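Exotoxin type A (Streptococcus pyogenes phage T12, PDB 1FNU) is a phage-encoded superantigen, the scarlet fever toxin, which as in its family probably bridges MHC class II molecules and T-cell receptors. Local coordinates at residues V38-L42 with S43-I47; T206-N209 with K210-Q213; E191-Q194 with S195-L198. All blocks are in the same frame, centred on the assembly; numbering follows the deposited sequence.

How the interactions relate
The three local contacts are two turns and one helix start of the two-domain superantigen fold. Interaction 1 forms the type I turn leading into strand 45-48 in the OB-fold domain, where D39 holds a cadmium ion. Interactions 2 and 3 both belong to the beta-grasp domain, one at the link between strands 206-208 and 212-219, the other at the start of helix 194-197, with centres 27 Å apart on opposite sides of the chain's centre. Within one chain interactions 1 and 3 come no closer than about 10 Å between nearest atoms, yet both touch the second subunit: the turn at S43 of one copy meets E191 and T193 of another.

Interaction 1 (V38-L42 with S43-I47); sequences VDQLL and SHDLI. With CD (cadmium ion), chain F.
D45 points its carboxylate back across a type I beta turn, L42 to D45, and grips the backbone of L41 and L42; the turn leads into strand 45-48, outermost in this chain's OB-fold sheet. Its CG sits between the backbone N and the carbonyl carbon (chi1 70°), which swings the carboxylate over the turn. OD1 receives L41 N at 2.7 Å through its syn lone pair, while L42 N reaches OD2 at 2.8 Å from above the carboxylate plane. One acidic group thus pins two successive amides, which probably favours its charged form. The turn itself is closed by D45 N bonding to L42 O. The side chains of L42 and H44 run side by side in the same direction, and L42 CD1 meets H44 CE1 obliquely at 3.9 Å.

Farther from the turn, V38 and D39 both face I47 in a classic beta bulge. V38 N binds I47 O, and I47 N returns a bond to D39 O at 3.0 Å. I47 leans toward the opposing segment, its CD1 lying 3.9 Å from Q40 CA, and its CG2 faces V38 CG2. S43 turns the other way, its OG bonded to E191 N of the second subunit.

D39 sends its carboxylate away from I47. OD1 takes Q40 N on the anti side, a bond that helps fix the rotation of the group, and the other oxygen is left to the metal: D39 OD2 binds the cadmium ion at 1.9 Å, beside three waters.

Interaction 2 (T206-N209 with K210-Q213); sequences TLDN and KTSQ. Unlike the reference sequence in segment 206-209: N209 (reference Ser). Unlike the reference sequence in segment 210-213: K210 (reference Asn).
This is a tight-turn contact in the beta-grasp domain, where the chain leaves the short strand 206-208 and enters strand 212-219. D208 meets K210, T211 and S212 with both its carbonyl and its carboxylate, so one residue ties the two ends of the turn together.

The carbonyl is met by a side chain: S212 OG donates to D208 O at 2.8 Å, approaching from above the carbonyl plane, and the same oxygen takes a weak bond from T211 N. S212 has its OG beside its backbone N (chi1 -64°), turned back toward the preceding strand. There the hydroxyl also rests against L207, 3.5 Å from L207 CB, and L207 CD1 approaches S212 CB at 3.8 Å. The hydroxyl thus has a polar partner in D208 O and an apolar neighbour in L207.

The D208 carboxylate reaches across to K210 and T211. With CG extended away from the backbone N (chi1 173°), OD1 meets K210 N at 3.0 Å from above the carboxylate plane, with an N-H...O angle of 153°. This is an aspartate bonding to the amide two residues on, an Asx turn. D208 OD2 faces T211 OG1 at 3.3 Å, at best a weak bond. K210 contributes its backbone and CB rather than its charge: the chain bends away, and NZ stays 6.8 Å from D208 OD1.

Around the turn, backbone bonds join L207 to V140 of strand 139-141 and N209 to K138. N209 packs on L111, K115 and I117 of strand 110-123, while Q213 bonds through its backbone to I175, carrying the chain on into the five-stranded mixed sheet, between strands 110-123 and 169-176.

Interaction 3 (E191-Q194 with S195-L198); sequences EFTQ and SKYL
T193 and K196 meet where the chain enters helix 194-197, and their side chains cross at about a right angle. This is the close-packed part of the contact. T193 OG1 accepts K196 N at 3.2 Å, with an N-H...O angle of 159°. The hydroxyl can do so because it sits between its own backbone N and carbonyl carbon (chi1 58°), facing the first turn. The carbonyl of the same residue works alongside: Y197 N reaches T193 O at 3.1 Å, nearly in line with the C=O bond. T193 thus satisfies two successive amides of the helix start. One step on, L198 N bonds to Q194 O at 2.9 Å, and L198 lays its CB and CG against that oxygen. L42 of the second subunit and E94 of the fourth cover T193, and S195 OG binds Y100 OH.

The loose side begins along K196. Its CG still lies against T193 O and its CD against F192 CB, at 3.8 Å, but beyond them the chain bends at chi3 and chi4 and carries the ammonium away, toward a long, weak ion pair with E189. The link between F192 and Y197 is also slack. F192 CD2 comes only to 4.5 Å from Y197 CB, obliquely to the ring, and each aromatic also has partners elsewhere: F192 packs on V15 and I21, and Y197 OH bonds to D185 O and R150. The pattern, a threonine hydroxyl taking the amide three residues on, is the classic N-cap of a helix, here in the beta-grasp domain.

Interaction 1 (V38-L42 with S43-I47)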
loop_
_atom_site.group_PDB
_atom_site.type_symbol
_atom_site.label_atom_id
_atom_site.label_comp_id
_atom_site.label_asym_id
_atom_site.label_seq_id
_atom_site.Cartn_x
_atom_site.Cartn_y
_atom_site.Cartn_z
ATOM N N VAL A 38 -5.873 -16.612 15.780
ATOM C CA VAL A 38 -5.069 -15.960 16.826
ATOM C C VAL A 38 -5.338 -14.459 16.917
ATOM O O VAL A 38 -5.025 -13.794 17.936
ATOM C CB VAL A 38 -3.506 -16.170 16.582
ATOM C CG1 VAL A 38 -3.085 -17.697 16.730
ATOM C CG2 VAL A 38 -3.104 -15.635 15.203
ATOM N N ASP A 39 -5.988 -13.909 15.913
ATOM C CA ASP A 39 -6.179 -12.480 15.949
ATOM C C ASP A 39 -7.029 -12.149 14.697
ATOM O O ASP A 39 -7.494 -13.037 13.985
ATOM C CB ASP A 39 -4.771 -11.814 15.901
ATOM C CG ASP A 39 -4.739 -10.436 16.567
ATOM O OD1 ASP A 39 -5.815 -9.806 16.688
ATOM O OD2 ASP A 39 -3.629 -9.957 16.955
ATOM N N GLN A 40 -7.225 -10.854 14.466
ATOM C CA GLN A 40 -7.991 -10.411 13.314
ATOM C C GLN A 40 -7.687 -8.929 13.104
ATOM O O GLN A 40 -7.335 -8.202 14.069
ATOM C CB GLN A 40 -9.498 -10.728 13.509
ATOM C CG GLN A 40 -10.428 -9.699 14.076
ATOM C CD GLN A 40 -11.794 -10.361 14.445
ATOM O OE1 GLN A 40 -12.422 -11.141 13.656
ATOM N NE2 GLN A 40 -12.250 -10.048 15.624
ATOM N N LEU A 41 -7.737 -8.506 11.833
ATOM C CA LEU A 41 -7.489 -7.104 11.427
ATOM C C LEU A 41 -8.866 -6.356 11.447
ATOM O O LEU A 41 -9.119 -5.461 12.201
ATOM C CB LEU A 41 -6.884 -7.069 10.006
ATOM C CG LEU A 41 -6.575 -5.644 9.467
ATOM C CD1 LEU A 41 -5.632 -4.901 10.406
ATOM C CD2 LEU A 41 -5.961 -5.676 8.103
ATOM N N LEU A 42 -9.768 -6.852 10.625
ATOM C CA LEU A 42 -11.119 -6.328 10.553
ATOM C C LEU A 42 -12.091 -7.393 11.124
ATOM O O LEU A 42 -11.761 -8.558 11.185
ATOM C CB LEU A 42 -11.425 -6.044 9.105
ATOM C CG LEU A 42 -10.508 -4.980 8.431
ATOM C CD1 LEU A 42 -11.166 -4.480 7.180
ATOM C CD2 LEU A 42 -10.276 -3.791 9.403
ATOM N N SER A 43 -13.295 -7.005 11.507
ATOM C CA SER A 43 -14.215 -7.986 12.083
ATOM C C SER A 43 -14.557 -9.221 11.218
ATOM O O SER A 43 -14.992 -10.247 11.760
ATOM C CB SER A 43 -15.518 -7.271 12.462
ATOM O OG SER A 43 -15.219 -6.240 13.365
ATOM N N HIS A 44 -14.354 -9.157 9.897
ATOM C CA HIS A 44 -14.789 -10.298 9.090
ATOM C C HIS A 44 -13.687 -11.225 8.669
ATOM O O HIS A 44 -13.895 -12.089 7.835
ATOM C CB HIS A 44 -15.537 -9.849 7.836
ATOM C CG HIS A 44 -14.725 -8.973 6.913
ATOM N ND1 HIS A 44 -14.790 -7.610 6.931
ATOM C CD2 HIS A 44 -13.760 -9.279 6.018
ATOM C CE1 HIS A 44 -13.903 -7.102 6.086
ATOM N NE2 HIS A 44 -13.262 -8.101 5.519
ATOM N N ASP A 45 -12.508 -11.006 9.229
ATOM C CA ASP A 45 -11.403 -11.854 8.916
ATOM C C ASP A 45 -10.883 -12.564 10.142
ATOM O O ASP A 45 -11.277 -12.216 11.262
ATOM C CB ASP A 45 -10.248 -11.050 8.203
ATOM C CG ASP A 45 -9.487 -10.022 9.121
ATOM O OD1 ASP A 45 -8.917 -10.355 10.203
ATOM O OD2 ASP A 45 -9.376 -8.823 8.714
ATOM N N LEU A 46 -10.034 -13.596 9.911
ATOM C CA LEU A 46 -9.324 -14.293 11.019
ATOM C C LEU A 46 -7.855 -14.521 10.486
ATOM O O LEU A 46 -7.662 -14.812 9.323
ATOM C CB LEU A 46 -9.989 -15.649 11.422
ATOM C CG LEU A 46 -11.422 -15.620 12.066
ATOM C CD1 LEU A 46 -12.023 -17.065 12.048
ATOM C CD2 LEU A 46 -11.280 -14.940 13.505
ATOM N N ILE A 47 -6.873 -14.350 11.367
ATOM C CA ILE A 47 -5.441 -14.449 11.109
ATOM C C ILE A 47 -4.982 -15.642 11.873
ATOM O O ILE A 47 -5.426 -15.866 13.015
ATOM C CB ILE A 47 -4.736 -13.203 11.667
ATOM C CG1 ILE A 47 -5.240 -11.990 10.899
ATOM C CG2 ILE A 47 -3.230 -13.339 11.634
ATOM C CD1 ILE A 47 -4.566 -10.723 11.396
HETATM CD CD CD F . -1.897 -9.420 16.258
HETATM O O HOH W 1 -1.051 -10.352 14.194
HETATM O O HOH W 2 0.005 -9.560 18.307
HETATM O O HOH W 3 -2.833 -7.288 15.442
#

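Interaction 2 (T206-N209 with K210-Q213)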
loop_
_atom_site.group_PDB
_atom_site.type_symbol
_atom_site.label_atom_id
_atom_site.label_comp_id
_atom_site.label_asym_id
_atom_site.label_seq_id
_atom_site.Cartn_x
_atom_site.Cartn_y
_atom_site.Cartn_z
ATOM N N THR A 206 -19.644 -24.387 1.489
ATOM C CA THR A 206 -19.236 -25.721 1.878
ATOM C C THR A 206 -20.311 -26.775 1.523
ATOM O O THR A 206 -21.499 -26.533 1.632
ATOM C CB THR A 206 -18.967 -25.709 3.456
ATOM O OG1 THR A 206 -17.934 -24.733 3.776
ATOM C CG2 THR A 206 -18.480 -27.065 3.971
ATOM N N LEU A 207 -19.901 -27.946 1.093
ATOM C CA LEU A 207 -20.934 -28.914 0.809
ATOM C C LEU A 207 -20.538 -30.282 1.135
ATOM O O LEU A 207 -19.396 -30.559 1.389
ATOM C CB LEU A 207 -21.411 -28.811 -0.606
ATOM C CG LEU A 207 -20.198 -28.500 -1.448
ATOM C CD1 LEU A 207 -19.479 -29.744 -1.591
ATOM C CD2 LEU A 207 -20.615 -27.955 -2.749
ATOM N N ASP A 208 -21.528 -31.153 1.144
ATOM C CA ASP A 208 -21.303 -32.543 1.511
ATOM C C ASP A 208 -20.585 -33.251 0.345
ATOM O O ASP A 208 -21.145 -33.382 -0.746
ATOM C CB ASP A 208 -22.709 -33.046 1.786
ATOM C CG ASP A 208 -22.812 -34.550 2.046
ATOM O OD1 ASP A 208 -21.779 -35.250 1.919
ATOM O OD2 ASP A 208 -23.997 -34.950 2.380
ATOM N N ASN A 209 -19.370 -33.719 0.531
ATOM C CA ASN A 209 -18.759 -34.335 -0.619
ATOM C C ASN A 209 -19.285 -35.677 -1.088
ATOM O O ASN A 209 -18.936 -36.085 -2.194
ATOM C CB ASN A 209 -17.270 -34.461 -0.429
ATOM C CG ASN A 209 -16.941 -35.157 0.786
ATOM O OD1 ASN A 209 -17.700 -35.115 1.701
ATOM N ND2 ASN A 209 -15.784 -35.783 0.848
ATOM N N LYS A 210 -20.120 -36.354 -0.293
ATOM C CA LYS A 210 -20.628 -37.656 -0.706
ATOM C C LYS A 210 -21.741 -37.387 -1.678
ATOM O O LYS A 210 -21.911 -38.121 -2.636
ATOM C CB LYS A 210 -21.236 -38.461 0.481
ATOM C CG LYS A 210 -21.429 -40.007 0.201
ATOM C CD LYS A 210 -20.048 -40.667 0.132
ATOM C CE LYS A 210 -19.267 -40.466 1.496
ATOM N NZ LYS A 210 -17.735 -40.728 1.571
ATOM N N THR A 211 -22.504 -36.335 -1.456
ATOM C CA THR A 211 -23.631 -36.076 -2.353
ATOM C C THR A 211 -23.666 -34.830 -3.231
ATOM O O THR A 211 -24.749 -34.390 -3.658
ATOM C CB THR A 211 -24.942 -36.086 -1.585
ATOM O OG1 THR A 211 -25.029 -34.910 -0.757
ATOM C CG2 THR A 211 -25.027 -37.363 -0.749
ATOM N N SER A 212 -22.511 -34.278 -3.556
ATOM C CA SER A 212 -22.510 -33.094 -4.409
ATOM C C SER A 212 -21.843 -33.454 -5.751
ATOM O O SER A 212 -20.897 -34.213 -5.793
ATOM C CB SER A 212 -21.752 -31.967 -3.691
ATOM O OG SER A 212 -22.398 -31.557 -2.506
ATOM N N GLN A 213 -22.360 -32.941 -6.855
ATOM C CA GLN A 213 -21.736 -33.225 -8.165
ATOM C C GLN A 213 -20.995 -32.009 -8.815
ATOM O O GLN A 213 -21.453 -30.854 -8.715
ATOM C CB GLN A 213 -22.794 -33.735 -9.120
ATOM C CG GLN A 213 -22.900 -35.212 -9.118
ATOM C CD GLN A 213 -24.194 -35.637 -9.785
ATOM O OE1 GLN A 213 -25.117 -36.190 -9.127
ATOM N NE2 GLN A 213 -24.309 -35.340 -11.095
#

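Interaction 3 (E191-Q194 with S195-L198)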
loop_
_atom_site.group_PDB
_atom_site.type_symbol
_atom_site.label_atom_id
_atom_site.label_comp_id
_atom_site.label_asym_id
_atom_site.label_seq_id
_atom_site.Cartn_x
_atom_site.Cartn_y
_atom_site.Cartn_z
ATOM N N GLU A 191 -9.308 -6.259 -16.899
ATOM C CA GLU A 191 -8.264 -5.712 -16.053
ATOM C C GLU A 191 -8.762 -6.040 -14.632
ATOM O O GLU A 191 -9.839 -5.577 -14.163
ATOM C CB GLU A 191 -8.121 -4.216 -16.299
ATOM C CG GLU A 191 -7.738 -3.962 -17.745
ATOM C CD GLU A 191 -8.787 -3.065 -18.441
ATOM O OE1 GLU A 191 -8.840 -1.783 -18.142
ATOM O OE2 GLU A 191 -9.610 -3.666 -19.256
ATOM N N PHE A 192 -7.961 -6.852 -13.957
ATOM C CA PHE A 192 -8.364 -7.366 -12.637
ATOM C C PHE A 192 -7.217 -7.477 -11.682
ATOM O O PHE A 192 -6.051 -7.182 -12.038
ATOM C CB PHE A 192 -8.958 -8.807 -12.807
ATOM C CG PHE A 192 -7.929 -9.844 -13.199
ATOM C CD1 PHE A 192 -7.359 -9.834 -14.477
ATOM C CD2 PHE A 192 -7.393 -10.763 -12.218
ATOM C CE1 PHE A 192 -6.297 -10.663 -14.817
ATOM C CE2 PHE A 192 -6.301 -11.614 -12.541
ATOM C CZ PHE A 192 -5.724 -11.575 -13.876
ATOM N N THR A 193 -7.534 -7.854 -10.446
ATOM C CA THR A 193 -6.463 -8.173 -9.507
ATOM C C THR A 193 -6.875 -9.504 -8.920
ATOM O O THR A 193 -8.099 -9.856 -8.816
ATOM C CB THR A 193 -6.311 -7.162 -8.281
ATOM O OG1 THR A 193 -7.545 -7.128 -7.566
ATOM C CG2 THR A 193 -5.893 -5.807 -8.731
ATOM N N GLN A 194 -5.865 -10.241 -8.505
ATOM C CA GLN A 194 -6.071 -11.554 -7.889
ATOM C C GLN A 194 -6.993 -11.454 -6.626
ATOM O O GLN A 194 -7.902 -12.307 -6.372
ATOM C CB GLN A 194 -4.692 -12.132 -7.528
ATOM C CG GLN A 194 -3.896 -12.651 -8.697
ATOM C CD GLN A 194 -2.431 -12.921 -8.293
ATOM O OE1 GLN A 194 -1.711 -13.783 -8.858
ATOM N NE2 GLN A 194 -1.978 -12.164 -7.301
ATOM N N SER A 195 -6.775 -10.386 -5.872
ATOM C CA SER A 195 -7.514 -10.128 -4.646
ATOM C C SER A 195 -9.029 -10.007 -4.916
ATOM O O SER A 195 -9.833 -10.520 -4.144
ATOM C CB SER A 195 -7.020 -8.824 -4.000
ATOM O OG SER A 195 -7.766 -8.546 -2.830
ATOM N N LYS A 196 -9.387 -9.254 -5.950
ATOM C CA LYS A 196 -10.785 -9.072 -6.301
ATOM C C LYS A 196 -11.452 -10.363 -6.875
ATOM O O LYS A 196 -12.546 -10.736 -6.452
ATOM C CB LYS A 196 -10.955 -7.897 -7.279
ATOM C CG LYS A 196 -10.785 -8.376 -8.751
ATOM C CD LYS A 196 -11.186 -7.423 -10.012
ATOM C CE LYS A 196 -12.644 -6.793 -9.925
ATOM N NZ LYS A 196 -13.896 -7.774 -9.860
ATOM N N TYR A 197 -10.718 -11.074 -7.735
ATOM C CA TYR A 197 -11.126 -12.294 -8.390
ATOM C C TYR A 197 -11.399 -13.381 -7.352
ATOM O O TYR A 197 -12.404 -14.112 -7.458
ATOM C CB TYR A 197 -10.018 -12.877 -9.294
ATOM C CG TYR A 197 -10.444 -14.172 -9.970
ATOM C CD1 TYR A 197 -11.461 -14.165 -10.932
ATOM C CD2 TYR A 197 -9.972 -15.414 -9.507
ATOM C CE1 TYR A 197 -12.019 -15.326 -11.391
ATOM C CE2 TYR A 197 -10.522 -16.574 -9.966
ATOM C CZ TYR A 197 -11.558 -16.524 -10.904
ATOM O OH TYR A 197 -12.125 -17.703 -11.356
ATOM N N LEU A 198 -10.534 -13.488 -6.334
ATOM C CA LEU A 198 -10.666 -14.589 -5.379
ATOM C C LEU A 198 -11.856 -14.507 -4.393
ATOM O O LEU A 198 -12.155 -15.461 -3.640
ATOM C CB LEU A 198 -9.281 -14.806 -4.686
ATOM C CG LEU A 198 -8.190 -15.439 -5.622
ATOM C CD1 LEU A 198 -6.840 -15.470 -4.944
ATOM C CD2 LEU A 198 -8.604 -16.920 -5.958
#